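Local coordinates for protein D-ribitol-5-phosphate phosphatase (Bacteroides thetaiotaomicron, PDB 4JB3) that removes the phosphate from D-ribitol 5-phosphate and D-ribitol 1-phosphate, and also acts on 5-amino-6-(5-phospho-D-ribitylamino)uracil of riboflavin biosynthesis, at residues Asp194-Ile199 and Thr209-Asn214. Sequence-based numbering, arbitrary orientation.
Sequences DGSSNI and TFQPEN. With NA (sodium ion), chain B.
In the beta-alpha-beta unit formed by strand 189-192, helix 196-204 and strand 208-210, the metal-binding turn of D194 is gripped by Q211, just past the last strand. The Q211 side chain, CG anti to the backbone N (chi1 -175°) and extended beyond CG, reaches the start of the helix. Its amide nitrogen NE2 donates twice: to S196 OG at 2.9 Å, almost straight (179°) and in the amide plane, and to D194 O, also at 2.9 Å but more bent (142°), arriving from above the carbonyl plane. With an alanine here, D194 O and S196 OG would both lose this donor, and the turn would probably be less firmly held against the strand end. Next along the helix, I199 places CG1 3.8 Å from Q211 CB, while its CD1 meets F210 O and its CG2 lies 3.7 Å from T209 OG1, packing the first helical turn on the strand end. D194 CB rests 3.4 Å from P212 O, and OD1 binds sodium, probably in place of the magnesium cofactor, at 2.3 Å beside D30 and the carbonyl of G32. Water 1, also on the sodium, donates to D194 OD2. N214 lies alongside D194, CB near OD2, while its ND2 is hydrogen-bonded to I38 O. The D193-D194 pair after strand 189-192, with D194 meeting the metal beside the probable nucleophile D30, is the acidic motif IV of the HAD Rossmann-like core.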
# COMPACT_ATOMS: atom_id res chain seq x y z
N ASP A 194 -7.73 -2.16 -2.83
CA ASP A 194 -8.57 -3.32 -2.53
C ASP A 194 -9.60 -3.07 -1.44
O ASP A 194 -10.48 -3.91 -1.21
CB ASP A 194 -7.72 -4.54 -2.16
CG ASP A 194 -6.86 -4.31 -0.93
OD1 ASP A 194 -6.16 -3.28 -0.90
OD2 ASP A 194 -6.89 -5.15 -0.00
N GLY A 195 -9.49 -1.92 -0.76
CA GLY A 195 -10.36 -1.64 0.38
C GLY A 195 -11.59 -0.83 0.03
O GLY A 195 -11.48 0.25 -0.56
N SER A 196 -12.76 -1.35 0.39
CA SER A 196 -14.04 -0.74 0.04
C SER A 196 -14.18 0.69 0.53
O SER A 196 -14.58 1.57 -0.24
CB SER A 196 -15.20 -1.60 0.55
OG SER A 196 -15.23 -2.81 -0.14
N SER A 197 -13.88 0.92 1.80
CA SER A 197 -14.05 2.26 2.37
C SER A 197 -13.17 3.26 1.63
O SER A 197 -13.59 4.39 1.37
CB SER A 197 -13.73 2.28 3.86
OG SER A 197 -14.67 1.50 4.59
N ASN A 198 -11.96 2.84 1.25
CA ASN A 198 -11.06 3.73 0.52
C ASN A 198 -11.61 4.04 -0.86
O ASN A 198 -11.54 5.18 -1.33
CB ASN A 198 -9.68 3.08 0.38
CG ASN A 198 -8.98 2.91 1.70
OD1 ASN A 198 -9.37 3.49 2.71
ND2 ASN A 198 -7.92 2.10 1.70
N ILE A 199 -12.14 3.02 -1.53
CA ILE A 199 -12.75 3.20 -2.85
C ILE A 199 -13.92 4.19 -2.78
O ILE A 199 -14.06 5.06 -3.64
CB ILE A 199 -13.20 1.84 -3.42
CG1 ILE A 199 -11.98 1.00 -3.80
CG2 ILE A 199 -14.13 2.02 -4.61
CD1 ILE A 199 -11.26 1.47 -5.08
N THR A 209 -12.34 4.62 -10.16
CA THR A 209 -11.84 3.62 -9.23
C THR A 209 -11.82 2.20 -9.80
O THR A 209 -12.61 1.84 -10.67
CB THR A 209 -12.62 3.61 -7.89
OG1 THR A 209 -13.99 3.26 -8.14
CG2 THR A 209 -12.57 4.98 -7.21
N PHE A 210 -10.89 1.42 -9.28
CA PHE A 210 -10.79 0.00 -9.58
C PHE A 210 -10.43 -0.69 -8.28
O PHE A 210 -9.43 -0.35 -7.65
CB PHE A 210 -9.72 -0.23 -10.65
CG PHE A 210 -9.36 -1.69 -10.87
CD1 PHE A 210 -10.33 -2.68 -10.82
CD2 PHE A 210 -8.05 -2.05 -11.14
CE1 PHE A 210 -9.99 -4.01 -11.03
CE2 PHE A 210 -7.71 -3.38 -11.36
CZ PHE A 210 -8.68 -4.36 -11.29
N GLN A 211 -11.27 -1.65 -7.88
CA GLN A 211 -11.08 -2.39 -6.63
C GLN A 211 -10.72 -3.85 -6.91
O GLN A 211 -11.61 -4.73 -6.98
CB GLN A 211 -12.31 -2.27 -5.71
CG GLN A 211 -12.12 -2.94 -4.34
CD GLN A 211 -13.26 -2.68 -3.36
OE1 GLN A 211 -14.19 -1.92 -3.65
NE2 GLN A 211 -13.17 -3.29 -2.18
N PRO A 212 -9.43 -4.13 -7.11
CA PRO A 212 -9.03 -5.53 -7.31
C PRO A 212 -9.15 -6.34 -6.03
O PRO A 212 -9.21 -5.79 -4.92
CB PRO A 212 -7.56 -5.41 -7.72
CG PRO A 212 -7.09 -4.15 -7.03
CD PRO A 212 -8.28 -3.21 -7.09
N GLU A 213 -9.17 -7.66 -6.19
CA GLU A 213 -9.12 -8.58 -5.06
C GLU A 213 -7.68 -8.72 -4.62
O GLU A 213 -6.78 -8.93 -5.43
CB GLU A 213 -9.65 -9.95 -5.49
CG GLU A 213 -9.68 -10.96 -4.36
CD GLU A 213 -10.29 -12.28 -4.79
OE1 GLU A 213 -10.39 -12.52 -6.01
OE2 GLU A 213 -10.68 -13.07 -3.90
N ASN A 214 -7.47 -8.64 -3.31
CA ASN A 214 -6.17 -8.94 -2.72
C ASN A 214 -5.69 -10.31 -3.16
O ASN A 214 -6.39 -11.31 -2.98
CB ASN A 214 -6.31 -8.90 -1.20
CG ASN A 214 -5.07 -9.37 -0.47
OD1 ASN A 214 -3.95 -8.97 -0.79
ND2 ASN A 214 -5.26 -10.23 0.53
NA NA B . -4.79 -2.22 0.67
O HOH W 1 -5.51 -3.94 2.13
O HOH W 2 -6.73 -1.02 1.40